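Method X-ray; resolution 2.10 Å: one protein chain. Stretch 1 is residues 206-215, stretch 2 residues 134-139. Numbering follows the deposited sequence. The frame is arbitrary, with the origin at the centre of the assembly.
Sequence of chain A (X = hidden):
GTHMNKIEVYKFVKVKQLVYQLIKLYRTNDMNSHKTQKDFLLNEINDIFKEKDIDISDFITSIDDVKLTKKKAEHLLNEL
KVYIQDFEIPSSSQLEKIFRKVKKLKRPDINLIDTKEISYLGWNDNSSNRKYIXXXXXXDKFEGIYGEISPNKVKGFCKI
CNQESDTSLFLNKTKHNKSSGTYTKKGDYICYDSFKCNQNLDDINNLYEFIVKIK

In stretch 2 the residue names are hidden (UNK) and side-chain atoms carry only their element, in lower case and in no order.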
# COMPACT_ATOMS: atom_id res chain seq x y z
N ASN A 206 -7.60 5.39 -0.11
CA ASN A 206 -7.79 5.15 -1.54
C ASN A 206 -8.54 3.82 -1.78
O ASN A 206 -9.35 3.72 -2.69
CB ASN A 206 -6.46 5.11 -2.31
CG ASN A 206 -5.67 6.44 -2.24
OD1 ASN A 206 -6.13 7.45 -1.71
ND2 ASN A 206 -4.45 6.41 -2.80
N LEU A 207 -8.23 2.81 -0.97
CA LEU A 207 -8.93 1.53 -1.07
C LEU A 207 -10.35 1.63 -0.54
O LEU A 207 -11.28 1.05 -1.13
CB LEU A 207 -8.18 0.44 -0.29
CG LEU A 207 -8.82 -0.94 -0.32
CD1 LEU A 207 -8.86 -1.49 -1.75
CD2 LEU A 207 -8.06 -1.88 0.63
N TYR A 208 -10.53 2.35 0.57
CA TYR A 208 -11.87 2.53 1.13
C TYR A 208 -12.79 3.27 0.15
O TYR A 208 -13.97 2.94 0.05
CB TYR A 208 -11.83 3.32 2.44
CG TYR A 208 -11.14 2.64 3.60
CD1 TYR A 208 -10.94 1.26 3.63
CD2 TYR A 208 -10.71 3.39 4.68
CE1 TYR A 208 -10.33 0.66 4.73
CE2 TYR A 208 -10.08 2.81 5.77
CZ TYR A 208 -9.89 1.44 5.78
OH TYR A 208 -9.27 0.87 6.86
N GLU A 209 -12.24 4.24 -0.59
CA GLU A 209 -13.03 5.03 -1.54
C GLU A 209 -13.37 4.22 -2.79
O GLU A 209 -14.46 4.36 -3.35
CB GLU A 209 -12.31 6.32 -1.92
CG GLU A 209 -12.17 7.31 -0.79
CD GLU A 209 -11.32 8.50 -1.17
OE1 GLU A 209 -11.44 9.00 -2.32
OE2 GLU A 209 -10.54 8.96 -0.30
N PHE A 210 -12.43 3.39 -3.24
CA PHE A 210 -12.70 2.45 -4.31
C PHE A 210 -13.83 1.50 -3.89
O PHE A 210 -14.78 1.30 -4.65
CB PHE A 210 -11.43 1.68 -4.66
CG PHE A 210 -11.65 0.59 -5.66
CD1 PHE A 210 -11.87 0.90 -6.99
CD2 PHE A 210 -11.61 -0.74 -5.28
CE1 PHE A 210 -12.07 -0.11 -7.93
CE2 PHE A 210 -11.81 -1.75 -6.22
CZ PHE A 210 -12.05 -1.42 -7.54
N ILE A 211 -13.74 0.94 -2.69
CA ILE A 211 -14.73 -0.05 -2.23
C ILE A 211 -16.12 0.59 -2.19
O ILE A 211 -17.06 0.03 -2.74
CB ILE A 211 -14.38 -0.63 -0.85
CG1 ILE A 211 -13.11 -1.47 -0.91
CG2 ILE A 211 -15.52 -1.52 -0.31
CD1 ILE A 211 -13.23 -2.73 -1.68
N VAL A 212 -16.21 1.76 -1.55
CA VAL A 212 -17.47 2.50 -1.40
C VAL A 212 -18.17 2.76 -2.74
O VAL A 212 -19.39 2.67 -2.82
CB VAL A 212 -17.23 3.86 -0.68
CG1 VAL A 212 -18.40 4.85 -0.93
CG2 VAL A 212 -17.05 3.63 0.80
N LYS A 213 -17.40 3.06 -3.77
CA LYS A 213 -17.96 3.42 -5.07
C LYS A 213 -18.43 2.22 -5.89
O LYS A 213 -19.24 2.38 -6.81
CB LYS A 213 -16.94 4.23 -5.86
CG LYS A 213 -16.70 5.60 -5.24
CD LYS A 213 -15.44 6.27 -5.79
CE LYS A 213 -15.32 7.71 -5.31
NZ LYS A 213 -16.36 8.60 -5.92
N ILE A 214 -17.95 1.03 -5.56
CA ILE A 214 -18.35 -0.16 -6.31
C ILE A 214 -19.18 -1.17 -5.50
O ILE A 214 -19.69 -2.14 -6.07
CB ILE A 214 -17.13 -0.88 -6.94
CG1 ILE A 214 -16.27 -1.56 -5.87
CG2 ILE A 214 -16.28 0.12 -7.74
CD1 ILE A 214 -15.15 -2.41 -6.43
N LYS A 215 -19.34 -0.95 -4.20
CA LYS A 215 -19.91 -1.96 -3.28
C LYS A 215 -21.44 -2.01 -3.37
O LYS A 215 -22.06 -1.35 -4.21
CB LYS A 215 -19.47 -1.69 -1.83
CG LYS A 215 -19.48 -2.91 -0.89
CD LYS A 215 -19.33 -2.48 0.57
CE LYS A 215 -19.12 -3.67 1.52
NZ LYS A 215 -17.71 -4.20 1.52
N UNK A 134 -8.98 -8.66 0.70
CA UNK A 134 -9.27 -8.64 2.13
C UNK A 134 -8.45 -7.51 2.77
O UNK A 134 -7.30 -7.27 2.40
c UNK A 134 -9.06 -9.93 4.32
c UNK A 134 -8.96 -10.01 2.80
c UNK A 134 -9.92 -11.09 2.25
N UNK A 135 -9.08 -6.82 3.72
CA UNK A 135 -8.51 -5.68 4.41
C UNK A 135 -9.20 -5.46 5.76
O UNK A 135 -10.24 -6.08 6.06
c UNK A 135 -8.64 -4.41 3.55
c UNK A 135 -10.82 -3.25 4.06
c UNK A 135 -12.14 -2.94 3.77
c UNK A 135 -12.73 -3.45 2.65
c UNK A 135 -10.08 -4.06 3.21
c UNK A 135 -12.02 -4.28 1.79
o UNK A 135 -14.03 -3.14 2.40
c UNK A 135 -10.70 -4.56 2.07
N UNK A 136 -8.61 -4.59 6.57
CA UNK A 136 -9.21 -4.13 7.82
C UNK A 136 -9.91 -2.80 7.58
O UNK A 136 -9.34 -1.92 6.93
c UNK A 136 -8.13 -3.93 8.88
c UNK A 136 -7.49 -5.20 9.39
c UNK A 136 -7.64 -7.05 11.09
n UNK A 136 -7.02 -6.47 12.33
c UNK A 136 -8.41 -6.00 10.29
N UNK A 137 -11.12 -2.64 8.11
CA UNK A 137 -11.86 -1.39 7.98
C UNK A 137 -11.49 -0.37 9.07
O UNK A 137 -10.63 -0.63 9.91
o UNK A 137 -13.31 -2.09 10.28
c UNK A 137 -13.91 -2.23 9.23
c UNK A 137 -13.38 -1.64 7.94
n UNK A 137 -15.07 -2.89 9.15
N UNK A 138 -12.13 0.79 9.03
CA UNK A 138 -11.92 1.84 10.03
C UNK A 138 -12.11 1.40 11.48
O UNK A 138 -11.53 2.00 12.38
c UNK A 138 -12.82 3.05 9.71
c UNK A 138 -11.60 5.25 9.57
c UNK A 138 -13.17 4.61 7.70
c UNK A 138 -12.19 4.08 8.77
N UNK A 139 -12.90 0.34 11.70
CA UNK A 139 -13.10 -0.23 13.04
C UNK A 139 -12.13 -1.38 13.36
O UNK A 139 -12.38 -2.16 14.28
o UNK A 139 -15.45 1.39 13.50
o UNK A 139 -16.61 -0.08 12.32
c UNK A 139 -15.60 0.25 12.99
c UNK A 139 -14.53 -0.79 13.19

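Position 134 has three side-chain carbons. One carbon next to CA carries the other two, so the chain forks at CB. The CA-to-CB bond points away from the helix, and no atom of stretch 1 is in contact. A beta-branched side chain of three carbons is valine, Val134.

Position 135 has one carbon, then a ring of six carbons, then an oxygen on the far side of the ring. Its CA-to-CB bond points toward the helix. CB lies 3.9 Å from Leu207 CD2. The ring runs on past Tyr208 and Ile211, and its oxygen ends 3.5 Å from Ile211 CG2. A six-membered ring bearing an oxygen is tyrosine, Tyr135. Its CD1 is 4.0 Å from Tyr208 CE1, and its CE2 is 4.0 Å from Ile211 CD1. Tyr135 OH is 3.9 Å from Lys215 NZ, and its hydrogen bond is made elsewhere in the structure.

Position 136 has four carbons in a row ending in nitrogen. The end of the chain leads away from the helix, so the contact falls to the backbone. Its O accepts a hydrogen bond of 2.8 Å from Tyr208 OH. An unbranched chain of four carbons and a nitrogen is lysine, Lys136.

Position 137 has two carbons, the second carrying one oxygen and one nitrogen. The end of this side chain also leads away. Its backbone C lies 3.4 Å from Tyr208 OH. The atoms fit an amide, asparagine, Asn137. Its OD1 receives a weak hydrogen bond of 2.8 Å from the backbone N of position 139, within the turn that follows the strand.

Position 138 has four carbons, forked at the second. That forking carbon is 3.9 Å from Tyr208 CE2. Branching one carbon beyond CB identifies leucine, Leu138. The carbon in question is CG.

Position 139 has two carbons, the second carrying two oxygens. It makes no contact with stretch 1. A short carboxylate is aspartate, Asp139.

The contact rests on two tyrosines, one from each stretch. Tyr135 reaches from the strand along the helix, touching Leu207, Tyr208 and Ile211, residues brought to the same side by the helical repeat. Tyr208 reaches back, with Tyr135 CD1 near the edge of its ring. Its hydroxyl meets the backbone at the end of the strand, and Leu138 packs nearby. The single hydrogen bond across the stretches uses a main-chain acceptor. The remaining packing is largely apolar, and 307 Å² is buried in all.

Stretch 2, residues 134-139: VYKNLD
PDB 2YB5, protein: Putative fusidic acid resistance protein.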